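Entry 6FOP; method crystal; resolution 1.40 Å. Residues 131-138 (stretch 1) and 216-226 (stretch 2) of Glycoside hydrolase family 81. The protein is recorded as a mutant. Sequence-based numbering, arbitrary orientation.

Stretch 1 131-138: SPYAYFVF
Stretch 2 216-226: YYKDYAYCFVT

Two stretches of one chain of a glycoside hydrolase family 81 protein pack through aromatic side chains, burying 485 Å² in total. Stretch 1 enters through Ser131 and Pro132 (phi/psi -82/-5) and runs extended from Tyr133 to Phe138; Ser131 OG accepts a hydrogen bond from Tyr133 N (3.0 Å). Stretch 2 passes from helix through a type I turn, Tyr220 to Cys223, into a strand lying at 88° to the first, axes 7.4 Å apart at closest approach, so side chains rather than strand pairing make the joint.

Along stretch 2, Tyr217 (chi1 m, -80°) comes first: its CE2 lies 3.9 Å from Pro132 CG, while its carbonyl O accepts the direct hydrogen bond between the stretches from Tyr133 OH (2.7 Å). Tyr133 (chi1 m, -63°) suits this place because its ring spans the gap and its hydroxyl reaches the helix backbone; Tyr217 O lies near the ring plane. Tyr217 O also accepts a hydrogen bond from Tyr220 N (3.2 Å). Tyr220 CB packs 3.4 Å from Tyr133 OH, and its side chain then leads away. Ala221 packs its CA 3.6 Å and its CB 3.9 Å from Tyr133 CE1 (CA to CA of Tyr133, 7.4 Å). Tyr222 points away, and Cys223 N closes the turn on Tyr220 O (3.2 Å).

A water accepts a hydrogen bond from Tyr135 OH and donates to Tyr220 O and Cys223 O, each of the three 2.7 Å from the water O, satisfying the buried phenol. Phe224 (chi1 m, -79°; chi2 28°) and Tyr135 (chi1 m, -49°) have CA atoms 6.2 Å apart and cover each other reciprocally: Tyr135 CB sits 3.8 Å from the Phe224 ring centroid, Phe224 CA 4.0 Å from that of Tyr135, with ring planes at 40°. Val225 (chi1 t) finishes the contact, CG2 3.7 Å from Tyr135 OH.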

ATOM      1  N   SER A 131      -5.396   6.923 -15.769  1.00 13.72           N
ATOM      2  CA  SER A 131      -6.007   7.591 -16.918  1.00 14.55           C
ATOM      3  C   SER A 131      -4.911   8.023 -17.872  1.00 13.99           C
ATOM      4  O   SER A 131      -3.931   8.606 -17.449  1.00 14.47           O
ATOM      5  CB  SER A 131      -6.787   8.833 -16.519  1.00 14.40           C
ATOM      6  OG  SER A 131      -7.394   9.420 -17.654  1.00 14.89           O
ATOM      7  N   PRO A 132      -5.158   7.898 -19.181  1.00 13.07           N
ATOM      8  CA  PRO A 132      -4.239   8.537 -20.149  1.00 13.91           C
ATOM      9  C   PRO A 132      -4.542  10.025 -20.356  1.00 13.70           C
ATOM     10  O   PRO A 132      -3.828  10.675 -21.113  1.00 13.69           O
ATOM     11  CB  PRO A 132      -4.526   7.747 -21.433  1.00 15.11           C
ATOM     12  CG  PRO A 132      -5.945   7.415 -21.326  1.00 14.80           C
ATOM     13  CD  PRO A 132      -6.188   7.100 -19.870  1.00 13.69           C
ATOM     14  N   TYR A 133      -5.620  10.522 -19.748  1.00 13.51           N
ATOM     15  CA  TYR A 133      -6.033  11.921 -19.842  1.00 12.89           C
ATOM     16  C   TYR A 133      -5.595  12.748 -18.657  1.00 12.49           C
ATOM     17  O   TYR A 133      -5.408  12.204 -17.542  1.00 13.81           O
ATOM     18  CB  TYR A 133      -7.536  12.050 -19.910  1.00 13.23           C
ATOM     19  CG  TYR A 133      -8.181  11.422 -21.113  1.00 12.45           C
ATOM     20  CD1 TYR A 133      -8.255  12.124 -22.341  1.00 13.07           C
ATOM     21  CD2 TYR A 133      -8.771  10.180 -21.050  1.00 13.17           C
ATOM     22  CE1 TYR A 133      -8.872  11.566 -23.440  1.00 13.40           C
ATOM     23  CE2 TYR A 133      -9.377   9.607 -22.155  1.00 13.60           C
ATOM     24  CZ  TYR A 133      -9.430  10.320 -23.363  1.00 13.24           C
ATOM     25  OH  TYR A 133     -10.086   9.727 -24.432  1.00 14.58           O
ATOM     26  N   ALA A 134      -5.476  14.068 -18.869  1.00 13.31           N
ATOM     27  CA  ALA A 134      -5.506  15.053 -17.780  1.00 13.88           C
ATOM     28  C   ALA A 134      -6.486  16.135 -18.226  1.00 13.04           C
ATOM     29  O   ALA A 134      -6.576  16.450 -19.425  1.00 14.22           O
ATOM     30  CB  ALA A 134      -4.148  15.641 -17.460  1.00 14.43           C
ATOM     31  N   TYR A 135      -7.252  16.646 -17.276  1.00 12.55           N
ATOM     32  CA  TYR A 135      -8.384  17.531 -17.562  1.00 12.60           C
ATOM     33  C   TYR A 135      -8.179  18.883 -16.880  1.00 13.71           C
ATOM     34  O   TYR A 135      -7.707  18.943 -15.750  1.00 14.36           O
ATOM     35  CB  TYR A 135      -9.682  16.917 -17.047  1.00 13.14           C
ATOM     36  CG  TYR A 135      -9.913  15.462 -17.443  1.00 12.40           C
ATOM     37  CD1 TYR A 135     -10.361  15.108 -18.689  1.00 13.30           C
ATOM     38  CD2 TYR A 135      -9.656  14.440 -16.539  1.00 13.31           C
ATOM     39  CE1 TYR A 135     -10.582  13.808 -19.049  1.00 13.60           C
ATOM     40  CE2 TYR A 135      -9.868  13.121 -16.885  1.00 12.88           C
ATOM     41  CZ  TYR A 135     -10.310  12.779 -18.122  1.00 13.47           C
ATOM     42  OH  TYR A 135     -10.525  11.451 -18.451  1.00 13.52           O
ATOM     43  N   PHE A 136      -8.553  19.967 -17.582  1.00 13.07           N
ATOM     44  CA  PHE A 136      -8.285  21.310 -17.109  1.00 13.25           C
ATOM     45  C   PHE A 136      -9.483  22.227 -17.314  1.00 13.15           C
ATOM     46  O   PHE A 136     -10.204  22.101 -18.313  1.00 14.47           O
ATOM     47  CB  PHE A 136      -7.082  21.916 -17.857  1.00 13.67           C
ATOM     48  CG  PHE A 136      -5.816  21.076 -17.793  1.00 14.37           C
ATOM     49  CD1 PHE A 136      -5.574  20.092 -18.728  1.00 14.91           C
ATOM     50  CD2 PHE A 136      -4.898  21.275 -16.775  1.00 14.09           C
ATOM     51  CE1 PHE A 136      -4.432  19.297 -18.651  1.00 15.18           C
ATOM     52  CE2 PHE A 136      -3.759  20.485 -16.693  1.00 15.17           C
ATOM     53  CZ  PHE A 136      -3.531  19.509 -17.640  1.00 15.75           C
ATOM     54  N   VAL A 137      -9.642  23.168 -16.375  1.00 13.32           N
ATOM     55  CA  VAL A 137     -10.605  24.262 -16.539  1.00 13.64           C
ATOM     56  C   VAL A 137      -9.836  25.551 -16.276  1.00 14.91           C
ATOM     57  O   VAL A 137      -9.113  25.667 -15.285  1.00 16.10           O
ATOM     58  CB  VAL A 137     -11.797  24.119 -15.577  1.00 15.28           C
ATOM     59  CG1 VAL A 137     -12.665  25.391 -15.605  1.00 16.58           C
ATOM     60  CG2 VAL A 137     -12.630  22.920 -15.986  1.00 17.19           C
ATOM     61  N   PHE A 138     -10.004  26.509 -17.191  1.00 15.38           N
ATOM     62  CA  PHE A 138      -9.335  27.812 -17.145  1.00 15.34           C
ATOM     63  C   PHE A 138     -10.305  28.932 -16.760  1.00 16.23           C
ATOM     64  O   PHE A 138     -11.494  28.892 -17.105  1.00 18.15           O
ATOM     65  CB  PHE A 138      -8.736  28.117 -18.525  1.00 16.12           C
ATOM     66  CG  PHE A 138      -7.472  27.381 -18.787  1.00 16.42           C
ATOM     67  CD1 PHE A 138      -7.479  26.009 -19.035  1.00 16.86           C
ATOM     68  CD2 PHE A 138      -6.274  28.045 -18.758  1.00 17.72           C
ATOM     69  CE1 PHE A 138      -6.274  25.334 -19.206  1.00 17.11           C
ATOM     70  CE2 PHE A 138      -5.081  27.377 -18.947  1.00 19.35           C
ATOM     71  CZ  PHE A 138      -5.086  26.032 -19.186  1.00 18.05           C
ATOM     72  N   TYR A 216     -10.452   8.139 -31.659  1.00 16.36           N
ATOM     73  CA  TYR A 216     -11.012   7.396 -30.521  1.00 15.95           C
ATOM     74  C   TYR A 216     -10.773   8.137 -29.212  1.00 15.05           C
ATOM     75  O   TYR A 216     -11.694   8.290 -28.397  1.00 15.31           O
ATOM     76  CB  TYR A 216     -10.382   6.015 -30.462  1.00 16.02           C
ATOM     77  CG  TYR A 216     -11.016   5.159 -29.374  1.00 16.44           C
ATOM     78  CD1 TYR A 216     -12.240   4.520 -29.589  1.00 17.10           C
ATOM     79  CD2 TYR A 216     -10.418   5.025 -28.119  1.00 16.30           C
ATOM     80  CE1 TYR A 216     -12.844   3.770 -28.597  1.00 17.25           C
ATOM     81  CE2 TYR A 216     -11.016   4.249 -27.129  1.00 16.81           C
ATOM     82  CZ  TYR A 216     -12.209   3.622 -27.373  1.00 17.14           C
ATOM     83  OH  TYR A 216     -12.786   2.880 -26.364  1.00 17.51           O
ATOM     84  N   TYR A 217      -9.566   8.629 -29.003  1.00 14.53           N
ATOM     85  CA  TYR A 217      -9.265   9.409 -27.788  1.00 15.48           C
ATOM     86  C   TYR A 217     -10.059  10.715 -27.746  1.00 15.00           C
ATOM     87  O   TYR A 217     -10.540  11.103 -26.695  1.00 15.10           O
ATOM     88  CB  TYR A 217      -7.778   9.612 -27.616  1.00 15.19           C
ATOM     89  CG  TYR A 217      -7.072   8.394 -27.028  1.00 14.86           C
ATOM     90  CD1 TYR A 217      -6.943   7.215 -27.750  1.00 14.82           C
ATOM     91  CD2 TYR A 217      -6.539   8.435 -25.743  1.00 14.27           C
ATOM     92  CE1 TYR A 217      -6.292   6.115 -27.211  1.00 15.36           C
ATOM     93  CE2 TYR A 217      -5.892   7.342 -25.198  1.00 14.85           C
ATOM     94  CZ  TYR A 217      -5.779   6.193 -25.940  1.00 14.79           C
ATOM     95  OH  TYR A 217      -5.132   5.096 -25.411  1.00 15.74           O
ATOM     96  N   LYS A 218     -10.258  11.368 -28.897  1.00 15.31           N
ATOM     97  CA  LYS A 218     -11.116  12.546 -28.952  1.00 15.47           C
ATOM     98  C   LYS A 218     -12.533  12.224 -28.530  1.00 15.54           C
ATOM     99  O   LYS A 218     -13.169  13.028 -27.856  1.00 15.54           O
ATOM    100  CB  LYS A 218     -11.080  13.172 -30.348  1.00 16.62           C
ATOM    101  CG  LYS A 218     -11.906  14.439 -30.447  1.00 18.71           C
ATOM    102  CD  LYS A 218     -11.942  14.989 -31.858  1.00 21.41           C
ATOM    103  CE  LYS A 218     -12.837  16.227 -31.890  1.00 24.41           C
ATOM    104  NZ  LYS A 218     -13.162  16.699 -33.257  1.00 28.18           N
ATOM    105  N   ASP A 219     -13.030  11.042 -28.913  1.00 14.88           N
ATOM    106  CA  ASP A 219     -14.383  10.662 -28.546  1.00 16.37           C
ATOM    107  C   ASP A 219     -14.653  10.749 -27.049  1.00 15.23           C
ATOM    108  O   ASP A 219     -15.781  11.029 -26.657  1.00 15.52           O
ATOM    109  CB  ASP A 219     -14.716   9.233 -28.987  1.00 18.35           C
ATOM    110  CG  ASP A 219     -14.937   9.084 -30.472  1.00 21.64           C
ATOM    111  OD1 ASP A 219     -15.271  10.064 -31.145  1.00 22.94           O
ATOM    112  OD2 ASP A 219     -14.815   7.922 -30.954  1.00 24.47           O
ATOM    113  N   TYR A 220     -13.651  10.449 -26.228  1.00 15.22           N
ATOM    114  CA  TYR A 220     -13.823  10.480 -24.758  1.00 13.86           C
ATOM    115  C   TYR A 220     -13.089  11.622 -24.063  1.00 13.79           C
ATOM    116  O   TYR A 220     -13.132  11.743 -22.853  1.00 14.39           O
ATOM    117  CB  TYR A 220     -13.446   9.110 -24.160  1.00 15.26           C
ATOM    118  CG  TYR A 220     -14.299   8.017 -24.751  1.00 15.45           C
ATOM    119  CD1 TYR A 220     -15.623   7.846 -24.346  1.00 15.51           C
ATOM    120  CD2 TYR A 220     -13.829   7.240 -25.823  1.00 16.68           C
ATOM    121  CE1 TYR A 220     -16.424   6.870 -24.914  1.00 16.74           C
ATOM    122  CE2 TYR A 220     -14.626   6.283 -26.402  1.00 18.11           C
ATOM    123  CZ  TYR A 220     -15.924   6.109 -25.949  1.00 17.96           C
ATOM    124  OH  TYR A 220     -16.699   5.167 -26.524  1.00 22.43           O
ATOM    125  N   ALA A 221     -12.504  12.544 -24.837  1.00 12.90           N
ATOM    126  CA  ALA A 221     -11.687  13.629 -24.266  1.00 13.36           C
ATOM    127  C   ALA A 221     -12.472  14.643 -23.467  1.00 12.79           C
ATOM    128  O   ALA A 221     -11.892  15.391 -22.658  1.00 13.96           O
ATOM    129  CB  ALA A 221     -10.873  14.348 -25.351  1.00 14.29           C
ATOM    130  N   TYR A 222     -13.777  14.710 -23.710  1.00 12.83           N
ATOM    131  CA  TYR A 222     -14.636  15.671 -23.061  1.00 13.43           C
ATOM    132  C   TYR A 222     -15.460  15.091 -21.938  1.00 13.74           C
ATOM    133  O   TYR A 222     -16.352  15.754 -21.430  1.00 14.88           O
ATOM    134  CB  TYR A 222     -15.477  16.453 -24.115  1.00 13.93           C
ATOM    135  CG  TYR A 222     -14.589  17.010 -25.210  1.00 14.25           C
ATOM    136  CD1 TYR A 222     -13.754  18.082 -24.954  1.00 14.52           C
ATOM    137  CD2 TYR A 222     -14.498  16.398 -26.438  1.00 14.99           C
ATOM    138  CE1 TYR A 222     -12.875  18.570 -25.924  1.00 15.28           C
ATOM    139  CE2 TYR A 222     -13.633  16.880 -27.430  1.00 15.28           C
ATOM    140  CZ  TYR A 222     -12.839  17.981 -27.175  1.00 14.56           C
ATOM    141  OH  TYR A 222     -11.985  18.441 -28.156  1.00 15.66           O
ATOM    142  N   CYS A 223     -15.150  13.853 -21.549  1.00 13.25           N
ATOM    143  CA  CYS A 223     -15.786  13.193 -20.408  1.00 13.23           C
ATOM    144  C   CYS A 223     -14.838  13.361 -19.234  1.00 12.79           C
ATOM    145  O   CYS A 223     -13.961  12.536 -18.985  1.00 13.33           O
ATOM    146  CB  CYS A 223     -16.062  11.735 -20.741  1.00 14.93           C
ATOM    147  SG  CYS A 223     -17.342  11.524 -21.997  1.00 15.98           S
ATOM    148  N   PHE A 224     -14.947  14.485 -18.555  1.00 12.94           N
ATOM    149  CA  PHE A 224     -13.998  14.841 -17.498  1.00 13.14           C
ATOM    150  C   PHE A 224     -14.303  14.013 -16.247  1.00 12.51           C
ATOM    151  O   PHE A 224     -15.437  13.969 -15.781  1.00 13.95           O
ATOM    152  CB  PHE A 224     -14.112  16.328 -17.166  1.00 13.50           C
ATOM    153  CG  PHE A 224     -13.408  17.248 -18.141  1.00 13.49           C
ATOM    154  CD1 PHE A 224     -13.205  16.916 -19.478  1.00 13.08           C
ATOM    155  CD2 PHE A 224     -12.956  18.486 -17.688  1.00 13.07           C
ATOM    156  CE1 PHE A 224     -12.544  17.792 -20.333  1.00 13.84           C
ATOM    157  CE2 PHE A 224     -12.303  19.342 -18.544  1.00 13.50           C
ATOM    158  CZ  PHE A 224     -12.090  18.991 -19.848  1.00 13.80           C
ATOM    159  N   VAL A 225     -13.270  13.365 -15.700  1.00 12.93           N
ATOM    160  CA  VAL A 225     -13.439  12.588 -14.470  1.00 13.57           C
ATOM    161  C   VAL A 225     -13.562  13.538 -13.301  1.00 13.61           C
ATOM    162  O   VAL A 225     -12.686  14.352 -13.068  1.00 16.66           O
ATOM    163  CB  VAL A 225     -12.290  11.592 -14.263  1.00 14.24           C
ATOM    164  CG1 VAL A 225     -12.451  10.902 -12.913  1.00 14.83           C
ATOM    165  CG2 VAL A 225     -12.318  10.556 -15.365  1.00 14.62           C
ATOM    166  N   THR A 226     -14.687  13.434 -12.578  1.00 13.45           N
ATOM    167  CA  THR A 226     -14.985  14.308 -11.448  1.00 15.08           C
ATOM    168  C   THR A 226     -15.019  13.596 -10.097  1.00 15.33           C
ATOM    169  O   THR A 226     -15.074  14.263  -9.067  1.00 16.72           O
ATOM    170  CB  THR A 226     -16.319  15.051 -11.670  1.00 16.45           C
ATOM    171  OG1 THR A 226     -17.338  14.097 -11.987  1.00 20.73           O
ATOM    172  CG2 THR A 226     -16.166  16.017 -12.834  1.00 17.91           C
TER
HETATM  173  O   HOH W   1     -12.350  10.871 -20.381  1.00 14.24           O